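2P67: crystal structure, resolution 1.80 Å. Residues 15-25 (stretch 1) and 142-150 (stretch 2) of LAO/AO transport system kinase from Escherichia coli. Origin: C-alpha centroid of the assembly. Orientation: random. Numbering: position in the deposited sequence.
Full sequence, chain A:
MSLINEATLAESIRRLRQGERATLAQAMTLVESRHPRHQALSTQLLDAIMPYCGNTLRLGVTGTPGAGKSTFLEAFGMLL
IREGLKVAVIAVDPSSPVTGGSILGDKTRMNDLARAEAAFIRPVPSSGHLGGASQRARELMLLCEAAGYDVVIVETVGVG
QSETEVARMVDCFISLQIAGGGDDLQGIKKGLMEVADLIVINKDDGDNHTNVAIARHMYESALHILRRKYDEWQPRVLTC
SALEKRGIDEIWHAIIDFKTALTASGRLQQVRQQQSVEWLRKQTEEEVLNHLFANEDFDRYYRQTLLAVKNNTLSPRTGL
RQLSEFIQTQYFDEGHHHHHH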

# COMPACT_ATOMS: atom_id res chain seq x y z
N ARG A 15 11.18 32.68 24.10
CA ARG A 15 9.86 33.30 23.92
C ARG A 15 8.87 32.27 23.35
O ARG A 15 7.70 32.19 23.77
CB ARG A 15 9.94 34.48 22.94
CG ARG A 15 10.65 35.73 23.46
CD ARG A 15 10.32 36.97 22.57
NE ARG A 15 10.69 36.83 21.14
CZ ARG A 15 11.90 37.07 20.64
NH1 ARG A 15 12.91 37.43 21.44
NH2 ARG A 15 12.13 36.93 19.34
N LEU A 16 9.38 31.48 22.41
CA LEU A 16 8.56 30.46 21.73
C LEU A 16 8.07 29.44 22.76
O LEU A 16 6.88 29.12 22.86
CB LEU A 16 9.38 29.79 20.61
CG LEU A 16 8.77 28.56 19.89
CD1 LEU A 16 7.67 29.02 18.99
CD2 LEU A 16 9.81 27.74 19.11
N ARG A 17 9.01 28.93 23.56
CA ARG A 17 8.68 27.91 24.56
C ARG A 17 7.75 28.42 25.65
O ARG A 17 7.03 27.63 26.28
CB ARG A 17 9.96 27.37 25.19
CG ARG A 17 10.86 26.62 24.25
CD ARG A 17 12.15 26.27 24.97
NE ARG A 17 11.89 25.37 26.10
CZ ARG A 17 12.69 25.23 27.16
NH1 ARG A 17 13.81 25.94 27.25
NH2 ARG A 17 12.37 24.38 28.13
N GLN A 18 7.75 29.73 25.88
CA GLN A 18 6.86 30.34 26.87
C GLN A 18 5.44 30.50 26.31
O GLN A 18 4.52 30.90 27.03
CB GLN A 18 7.45 31.66 27.40
CG GLN A 18 8.73 31.45 28.23
CD GLN A 18 9.43 32.75 28.63
OE1 GLN A 18 9.22 33.80 28.02
NE2 GLN A 18 10.29 32.67 29.65
N GLY A 19 5.26 30.13 25.05
CA GLY A 19 3.94 30.12 24.44
C GLY A 19 3.52 31.46 23.87
O GLY A 19 2.34 31.69 23.60
N GLU A 20 4.49 32.36 23.65
CA GLU A 20 4.18 33.65 23.06
C GLU A 20 3.74 33.50 21.61
O GLU A 20 4.51 33.05 20.76
CB GLU A 20 5.37 34.60 23.17
CG GLU A 20 5.64 35.03 24.61
CD GLU A 20 6.69 36.12 24.74
OE1 GLU A 20 7.09 36.71 23.71
OE2 GLU A 20 7.10 36.39 25.89
N ARG A 21 2.49 33.87 21.35
CA ARG A 21 1.87 33.63 20.02
C ARG A 21 2.53 34.41 18.88
O ARG A 21 2.64 33.90 17.75
CB ARG A 21 0.37 33.87 20.09
CG ARG A 21 -0.36 32.81 20.90
CD ARG A 21 -1.83 33.15 21.07
NE ARG A 21 -2.01 34.31 21.93
CZ ARG A 21 -3.10 35.08 21.94
NH1 ARG A 21 -4.12 34.82 21.11
NH2 ARG A 21 -3.18 36.11 22.77
N ALA A 22 3.00 35.63 19.17
CA ALA A 22 3.64 36.45 18.14
C ALA A 22 4.94 35.80 17.65
O ALA A 22 5.22 35.80 16.45
CB ALA A 22 3.90 37.87 18.64
N THR A 23 5.69 35.20 18.58
CA THR A 23 6.93 34.53 18.24
C THR A 23 6.66 33.23 17.46
O THR A 23 7.37 32.94 16.52
CB THR A 23 7.87 34.28 19.45
OG1 THR A 23 8.29 35.53 20.00
CG2 THR A 23 9.13 33.54 19.01
N LEU A 24 5.64 32.48 17.85
CA LEU A 24 5.25 31.31 17.09
C LEU A 24 4.92 31.68 15.63
O LEU A 24 5.44 31.06 14.70
CB LEU A 24 4.08 30.57 17.74
CG LEU A 24 3.64 29.27 17.06
CD1 LEU A 24 4.80 28.27 16.87
CD2 LEU A 24 2.49 28.62 17.80
N ALA A 25 4.10 32.71 15.44
CA ALA A 25 3.72 33.14 14.08
C ALA A 25 4.96 33.57 13.30
O ALA A 25 5.11 33.22 12.13
CB ALA A 25 2.72 34.26 14.16
N LEU A 142 6.01 20.63 14.79
CA LEU A 142 7.15 20.71 15.73
C LEU A 142 7.21 22.05 16.46
O LEU A 142 7.40 22.09 17.68
CB LEU A 142 8.46 20.44 15.01
CG LEU A 142 8.75 19.03 14.48
CD1 LEU A 142 10.14 19.02 13.86
CD2 LEU A 142 8.64 17.95 15.60
N LEU A 143 7.00 23.15 15.73
CA LEU A 143 6.98 24.49 16.35
C LEU A 143 5.88 24.57 17.40
O LEU A 143 6.11 25.07 18.51
CB LEU A 143 6.84 25.61 15.29
CG LEU A 143 8.08 25.80 14.40
CD1 LEU A 143 7.76 26.68 13.20
CD2 LEU A 143 9.25 26.35 15.19
N CYS A 144 4.70 24.05 17.08
CA CYS A 144 3.61 24.03 18.05
C CYS A 144 3.95 23.21 19.31
O CYS A 144 3.59 23.60 20.43
CB CYS A 144 2.33 23.52 17.41
SG CYS A 144 1.69 24.61 16.14
N GLU A 145 4.66 22.09 19.11
CA GLU A 145 5.08 21.23 20.21
C GLU A 145 6.05 21.99 21.11
O GLU A 145 5.89 22.00 22.35
CB GLU A 145 5.73 19.96 19.68
CG GLU A 145 4.65 19.01 19.06
CD GLU A 145 5.19 17.66 18.64
OE1 GLU A 145 6.42 17.45 18.66
OE2 GLU A 145 4.37 16.79 18.27
N ALA A 146 7.03 22.62 20.49
CA ALA A 146 8.03 23.39 21.25
C ALA A 146 7.36 24.56 21.98
O ALA A 146 7.78 24.92 23.10
CB ALA A 146 9.16 23.85 20.33
N ALA A 147 6.30 25.12 21.39
CA ALA A 147 5.52 26.22 21.98
C ALA A 147 4.60 25.81 23.15
O ALA A 147 3.94 26.67 23.77
CB ALA A 147 4.70 26.91 20.89
N GLY A 148 4.51 24.52 23.42
CA GLY A 148 3.81 24.02 24.59
C GLY A 148 2.34 23.71 24.38
O GLY A 148 1.59 23.59 25.35
N TYR A 149 1.90 23.62 23.11
CA TYR A 149 0.53 23.20 22.84
C TYR A 149 0.27 21.78 23.36
O TYR A 149 1.12 20.92 23.27
CB TYR A 149 0.17 23.40 21.34
CG TYR A 149 -0.01 24.86 21.09
CD1 TYR A 149 -1.27 25.45 21.22
CD2 TYR A 149 1.08 25.69 20.84
CE1 TYR A 149 -1.46 26.80 21.07
CE2 TYR A 149 0.90 27.08 20.70
CZ TYR A 149 -0.37 27.61 20.81
OH TYR A 149 -0.60 28.96 20.70
N ASP A 150 -0.92 21.57 23.92
CA ASP A 150 -1.32 20.28 24.47
C ASP A 150 -1.77 19.32 23.37
O ASP A 150 -1.49 18.11 23.43
CB ASP A 150 -2.44 20.48 25.46
CG ASP A 150 -1.99 21.24 26.70
OD1 ASP A 150 -1.17 20.70 27.46
OD2 ASP A 150 -2.43 22.38 26.87
O HOH W 1 4.03 27.39 26.57
O HOH W 2 1.97 30.17 21.09

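Two helix ends, some 120 residues apart in sequence, meet here in a compact contact that buries 430 Å² and is built mainly round Leu24, Ala147 and Leu16. In each stretch a helix finishes in a Schellman motif. Gly19 and Gly148 take positive phi, where a CB would jam against the preceding carbonyl oxygen, and two backbone bonds reach back into each last turn: Gly19 N to Leu16 O (2.9 Å) and Glu20 N to Arg15 O (3.2 Å) in the first, Gly148 N to Glu145 O (3.1 Å) and Tyr149 N to Cys144 O (3.2 Å) in the second. Glu20 then occupies the N-cap position of the next helix, which carries Leu24.

The nearest CA atoms across the stretches are those of Arg17 and Ala147, 4.4 Å apart. No direct hydrogen bond crosses the contact. Instead, CA-H groups approach carbonyl oxygens in both directions: Ala147 CA lies 3.3 Å from Leu16 O, and Arg17 CA lies 3.4 Å from Ala146 O. A third such contact, Gly19 CA to Ala147 O at 3.5 Å, is more bent, with an angle of 126° at the hydrogen. Ala147, with only a methyl group for a side chain, sits in the middle of this network. Its carbonyl also joins a water bridge: water 1 donates to Ala147 O (2.9 Å) and Arg17 O (3.0 Å), linking two acceptors that cannot bond to each other.

Leu24 covers the most surface. Its CA-to-CB bond points sideways, but the t, p rotamer brings its methyls nearer the second stretch. Leu24 CD1 packs 3.7 Å from Leu143 CB, both Leu24 CD1 and CD2 lie 4.2 Å from Ala147 CB, and Leu24 CD2 is 4.4 Å from Cys144 SG and 3.6 Å from Tyr149 CE2, meeting the tyrosine ring obliquely. Leu16, in the same rotamer, extends the apolar patch: its CD1 is 4.1 Å from Ala147 CB, and its CD2 is 4.1 Å from Ala146 CB and 4.2 Å from Leu143 CD2. The methyl of Ala147 thus touches both leucines, and these pairings are van der Waals contacts between apolar groups.

Toward the margin the chemistry becomes more polar. Tyr149 OH lies 3.9 Å from Arg21 CG, a simple contact, and is hydrogen-bonded to water 2 (2.9 Å). That water also donates a weak bond to Gly19 O (3.0 Å), so a second bridge joins the stretches. Within stretch 1, Arg15 NE donates to Thr23 OG1 (3.0 Å), tying together the two helices that present Leu16 and Leu24.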